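Local coordinates for nucleotidyltransferase-like protein (Exiguobacterium sibiricum, PDB 3C18) that is of unconfirmed function but probably belongs to the nucleotidyltransferases, pairing a nucleotidyltransferase-like domain with a helical substrate-binding-like domain and a helix-turn-helix domain, at residues Leu157-Lys168 and Val176-Val187. Residues are numbered along the deposited sequence; the frame is centred on the assembly and turned at random.
Sequences LHHLARLSVLEK and VWEQARLDDPDV
Ala161 sets its methyl over one face of the Trp177 indole, a CH-pi contact with CB 3.8 Å from the centroid of the six-membered ring and 16° off its normal. The benzo rim also reaches back along the helix, where CH2 of Trp177 lies 3.5 Å from the carbonyl O of Leu157. Replacing Trp177 with an alanine is likely to open a gap beside Ala161 and Leu157 and to leave Tyr191 without its stacking partner. Two valines interlock as knobs into holes. Val176 enters among His158, Ala161, Arg162 and Val165: CG1, wedged between its own backbone N and carbonyl carbon (chi1 78°), meets NE2 of His158 at 3.5 Å, while CG2 lies against CG of Arg162, the two side chains crossing at about a right angle. Val165 fits among Val176, Gln179, Ala180 and Asp183, its CG1 3.7 Å from NE2 of Gln179, whose amide is held by the backbone of His171 and Glu173. Farther along, Val187 straddles Leu160 and Ser164, with CG1 3.7 Å from CD2 of Leu160 and CG2 against the Ser164 hydroxyl. In one of two conformers, Ser164 holds OG beside its own backbone N and donates to Leu160 O, at a doubtfully short distance. Asp184 N-caps helix 185-195 through a weak bond from Val187 N to OD1; its OD2 and OE1 of Glu167, 4.2 Å apart, both form salt bridges to Lys219, which probably offsets their repulsion. Lys168 curls back to give Asp183 O a weak bond. Segment 157-167 of helix 146-167 crosses helix 176-183 at 58° within the YgxA-like domain; Leu215 of helix 201-218 covers Leu160 and Val187, helix 116-142 packs against Leu163 and Leu166, and Asp148 of the second subunit accepts from Trp177 N.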
loop_
_atom_site.group_PDB
_atom_site.type_symbol
_atom_site.label_atom_id
_atom_site.label_comp_id
_atom_site.label_asym_id
_atom_site.label_seq_id
_atom_site.Cartn_x
_atom_site.Cartn_y
_atom_site.Cartn_z
ATOM N N LEU A 157 -14.907 -3.053 5.576
ATOM C CA LEU A 157 -15.717 -2.161 6.442
ATOM C C LEU A 157 -14.945 -0.893 6.797
ATOM O O LEU A 157 -15.488 0.196 6.889
ATOM C CB LEU A 157 -16.134 -2.876 7.719
ATOM C CG LEU A 157 -17.307 -3.839 7.579
ATOM C CD1 LEU A 157 -17.420 -4.724 8.797
ATOM C CD2 LEU A 157 -18.566 -3.098 7.363
ATOM N N HIS A 158 -13.650 -1.054 6.953
ATOM C CA HIS A 158 -12.769 0.070 7.284
ATOM C C HIS A 158 -12.721 1.024 6.076
ATOM O O HIS A 158 -12.817 2.224 6.211
ATOM C CB HIS A 158 -11.362 -0.405 7.637
ATOM C CG HIS A 158 -10.509 0.668 8.215
ATOM N ND1 HIS A 158 -9.300 1.036 7.676
ATOM C CD2 HIS A 158 -10.718 1.485 9.274
ATOM C CE1 HIS A 158 -8.792 2.025 8.390
ATOM N NE2 HIS A 158 -9.631 2.311 9.369
ATOM N N HIS A 159 -12.612 0.481 4.877
ATOM C CA HIS A 159 -12.633 1.354 3.681
ATOM C C HIS A 159 -13.950 2.075 3.513
ATOM O O HIS A 159 -13.997 3.211 3.008
ATOM C CB HIS A 159 -12.297 0.592 2.404
ATOM C CG HIS A 159 -10.883 0.133 2.372
ATOM N ND1 HIS A 159 -9.823 1.005 2.472
ATOM C CD2 HIS A 159 -10.352 -1.107 2.310
ATOM C CE1 HIS A 159 -8.700 0.316 2.432
ATOM N NE2 HIS A 159 -8.995 -0.963 2.341
ATOM N N LEU A 160 -15.020 1.412 3.927
ATOM C CA LEU A 160 -16.388 1.958 3.813
ATOM C C LEU A 160 -16.591 3.142 4.760
ATOM O O LEU A 160 -17.285 4.118 4.453
ATOM C CB LEU A 160 -17.417 0.862 4.102
ATOM C CG LEU A 160 -18.928 1.169 4.074
ATOM C CD1 LEU A 160 -19.439 1.489 2.717
ATOM C CD2 LEU A 160 -19.738 0.014 4.664
ATOM N N ALA A 161 -15.970 3.046 5.918
ATOM C CA ALA A 161 -15.998 4.125 6.934
ATOM C C ALA A 161 -15.235 5.333 6.405
ATOM O O ALA A 161 -15.658 6.441 6.539
ATOM C CB ALA A 161 -15.358 3.671 8.227
ATOM N N ARG A 162 -14.093 5.096 5.763
ATOM C CA ARG A 162 -13.263 6.189 5.203
ATOM C C ARG A 162 -14.006 6.875 4.054
ATOM O O ARG A 162 -14.055 8.102 3.963
ATOM C CB ARG A 162 -11.884 5.670 4.752
ATOM C CG ARG A 162 -10.980 5.252 5.932
ATOM C CD ARG A 162 -9.722 4.519 5.484
ATOM N NE ARG A 162 -9.046 5.243 4.423
ATOM C CZ ARG A 162 -8.219 6.261 4.616
ATOM N NH1 ARG A 162 -7.973 6.682 5.836
ATOM N NH2 ARG A 162 -7.656 6.867 3.582
ATOM N N LEU A 163 -14.645 6.072 3.221
ATOM C CA LEU A 163 -15.447 6.586 2.093
ATOM C C LEU A 163 -16.599 7.407 2.591
ATOM O O LEU A 163 -16.888 8.516 2.092
ATOM C CB LEU A 163 -15.942 5.435 1.220
ATOM C CG LEU A 163 -16.867 5.784 0.066
ATOM C CD1 LEU A 163 -16.276 6.793 -0.894
ATOM C CD2 LEU A 163 -17.199 4.505 -0.642
ATOM N N SER A 164 -17.239 6.900 3.625
ATOM C CA SER A 164 -18.396 7.578 4.207
ATOM C C SER A 164 -18.014 8.940 4.768
ATOM O O SER A 164 -18.769 9.898 4.684
ATOM C CB SER A 164 -19.046 6.696 5.264
ATOM O OG SER A 164 -19.415 5.464 4.670
ATOM N N VAL A 165 -16.801 9.021 5.292
ATOM C CA VAL A 165 -16.267 10.266 5.841
ATOM C C VAL A 165 -15.981 11.246 4.692
ATOM O O VAL A 165 -16.371 12.413 4.736
ATOM C CB VAL A 165 -15.011 10.047 6.697
ATOM C CG1 VAL A 165 -14.361 11.371 7.072
ATOM C CG2 VAL A 165 -15.388 9.263 7.945
ATOM N N LEU A 166 -15.302 10.760 3.662
ATOM C CA LEU A 166 -15.038 11.584 2.470
ATOM C C LEU A 166 -16.347 12.115 1.888
ATOM O O LEU A 166 -16.454 13.253 1.473
ATOM C CB LEU A 166 -14.299 10.744 1.405
ATOM C CG LEU A 166 -12.804 10.477 1.666
ATOM C CD1 LEU A 166 -12.323 9.250 0.851
ATOM C CD2 LEU A 166 -11.947 11.716 1.358
ATOM N N GLU A 167 -17.376 11.287 1.908
ATOM C CA GLU A 167 -18.643 11.660 1.277
ATOM C C GLU A 167 -19.198 12.903 1.913
ATOM O O GLU A 167 -19.892 13.655 1.282
ATOM C CB GLU A 167 -19.693 10.547 1.358
ATOM C CG GLU A 167 -19.497 9.425 0.379
ATOM C CD GLU A 167 -20.533 8.331 0.522
ATOM O OE1 GLU A 167 -20.884 8.000 1.675
ATOM O OE2 GLU A 167 -20.958 7.755 -0.513
ATOM N N LYS A 168 -18.878 13.097 3.180
ATOM C CA LYS A 168 -19.464 14.185 3.974
ATOM C C LYS A 168 -18.527 15.367 3.924
ATOM O O LYS A 168 -18.750 16.374 4.564
ATOM C CB LYS A 168 -19.702 13.751 5.425
ATOM C CG LYS A 168 -20.822 12.732 5.596
ATOM C CD LYS A 168 -22.188 13.305 5.274
ATOM C CE LYS A 168 -22.809 14.072 6.471
ATOM N NZ LYS A 168 -23.433 13.226 7.579
ATOM N N VAL A 176 -11.133 6.952 12.455
ATOM C CA VAL A 176 -12.207 6.984 11.471
ATOM C C VAL A 176 -13.573 6.507 11.981
ATOM O O VAL A 176 -14.611 7.041 11.570
ATOM C CB VAL A 176 -11.829 6.211 10.203
ATOM C CG1 VAL A 176 -11.986 4.702 10.438
ATOM C CG2 VAL A 176 -12.674 6.722 9.028
ATOM N N TRP A 177 -13.595 5.516 12.866
ATOM C CA TRP A 177 -14.892 5.000 13.398
ATOM C C TRP A 177 -15.620 6.046 14.221
ATOM O O TRP A 177 -16.851 6.098 14.268
ATOM C CB TRP A 177 -14.744 3.689 14.205
ATOM C CG TRP A 177 -14.486 2.540 13.305
ATOM C CD1 TRP A 177 -13.349 1.810 13.213
ATOM C CD2 TRP A 177 -15.353 2.060 12.276
ATOM N NE1 TRP A 177 -13.456 0.884 12.205
ATOM C CE2 TRP A 177 -14.682 1.010 11.615
ATOM C CE3 TRP A 177 -16.628 2.414 11.848
ATOM C CZ2 TRP A 177 -15.252 0.302 10.559
ATOM C CZ3 TRP A 177 -17.201 1.698 10.790
ATOM C CH2 TRP A 177 -16.509 0.665 10.160
ATOM N N GLU A 178 -14.829 6.892 14.860
ATOM C CA GLU A 178 -15.372 8.004 15.653
ATOM C C GLU A 178 -16.056 8.974 14.706
ATOM O O GLU A 178 -17.174 9.409 14.932
ATOM C CB GLU A 178 -14.251 8.750 16.386
ATOM C CG GLU A 178 -13.428 7.885 17.343
ATOM C CD GLU A 178 -14.138 7.624 18.653
ATOM O OE1 GLU A 178 -15.369 7.848 18.710
ATOM O OE2 GLU A 178 -13.463 7.203 19.625
ATOM N N GLN A 179 -15.329 9.316 13.654
ATOM C CA GLN A 179 -15.818 10.220 12.612
ATOM C C GLN A 179 -17.079 9.659 12.004
ATOM O O GLN A 179 -18.015 10.392 11.739
ATOM C CB GLN A 179 -14.796 10.401 11.491
ATOM C CG GLN A 179 -13.544 11.175 11.834
ATOM C CD GLN A 179 -12.607 11.357 10.639
ATOM O OE1 GLN A 179 -11.909 10.422 10.227
ATOM N NE2 GLN A 179 -12.553 12.579 10.098
ATOM N N ALA A 180 -17.094 8.344 11.806
ATOM C CA ALA A 180 -18.186 7.664 11.069
ATOM C C ALA A 180 -19.423 7.495 11.914
ATOM O O ALA A 180 -20.520 7.299 11.399
ATOM C CB ALA A 180 -17.722 6.302 10.527
ATOM N N ARG A 181 -19.254 7.603 13.221
ATOM C CA ARG A 181 -20.371 7.381 14.162
ATOM C C ARG A 181 -21.509 8.339 13.857
ATOM O O ARG A 181 -22.698 8.033 14.052
ATOM C CB ARG A 181 -19.926 7.575 15.615
ATOM C CG ARG A 181 -21.022 7.307 16.653
ATOM C CD ARG A 181 -20.573 7.673 18.084
ATOM N NE ARG A 181 -20.296 9.105 18.233
ATOM C CZ ARG A 181 -21.168 10.004 18.683
ATOM N NH1 ARG A 181 -22.390 9.638 19.040
ATOM N NH2 ARG A 181 -20.812 11.275 18.777
ATOM N N LEU A 182 -21.135 9.504 13.376
ATOM C CA LEU A 182 -22.126 10.525 13.029
ATOM C C LEU A 182 -22.174 10.779 11.510
ATOM O O LEU A 182 -23.227 11.026 10.960
ATOM C CB LEU A 182 -21.864 11.815 13.808
ATOM C CG LEU A 182 -22.236 11.689 15.294
ATOM C CD1 LEU A 182 -22.293 13.067 15.952
ATOM C CD2 LEU A 182 -23.583 10.934 15.469
ATOM N N ASP A 183 -21.034 10.668 10.843
ATOM C CA ASP A 183 -20.963 10.918 9.387
ATOM C C ASP A 183 -21.731 9.882 8.574
ATOM O O ASP A 183 -22.131 10.143 7.435
ATOM C CB ASP A 183 -19.513 10.966 8.881
ATOM C CG ASP A 183 -18.789 12.211 9.317
ATOM O OD1 ASP A 183 -19.398 13.047 10.035
ATOM O OD2 ASP A 183 -17.602 12.342 8.957
ATOM N N ASP A 184 -21.882 8.692 9.157
ATOM C CA ASP A 184 -22.661 7.595 8.544
ATOM C C ASP A 184 -23.002 6.484 9.543
ATOM O O ASP A 184 -22.335 5.454 9.607
ATOM C CB ASP A 184 -21.946 6.999 7.336
ATOM C CG ASP A 184 -22.913 6.291 6.375
ATOM O OD1 ASP A 184 -23.921 5.715 6.849
ATOM O OD2 ASP A 184 -22.654 6.315 5.143
ATOM N N PRO A 185 -24.055 6.693 10.327
ATOM C CA PRO A 185 -24.456 5.736 11.374
ATOM C C PRO A 185 -24.775 4.331 10.855
ATOM O O PRO A 185 -24.621 3.345 11.566
ATOM C CB PRO A 185 -25.695 6.389 11.973
ATOM C CG PRO A 185 -25.551 7.870 11.656
ATOM C CD PRO A 185 -24.775 7.978 10.410
ATOM N N ASP A 186 -25.231 4.253 9.617
ATOM C CA ASP A 186 -25.548 2.958 9.034
ATOM C C ASP A 186 -24.265 2.124 8.863
ATOM O O ASP A 186 -24.257 0.921 9.035
ATOM C CB ASP A 186 -26.222 3.089 7.681
ATOM C CG ASP A 186 -27.676 3.431 7.784
ATOM O OD1 ASP A 186 -28.289 3.267 8.868
ATOM O OD2 ASP A 186 -28.212 3.835 6.742
ATOM N N VAL A 187 -23.178 2.782 8.495
ATOM C CA VAL A 187 -21.897 2.062 8.323
ATOM C C VAL A 187 -21.351 1.674 9.674
ATOM O O VAL A 187 -20.932 0.544 9.920
ATOM C CB VAL A 187 -20.876 2.921 7.573
ATOM C CG1 VAL A 187 -19.503 2.248 7.607
ATOM C CG2 VAL A 187 -21.398 3.140 6.140
#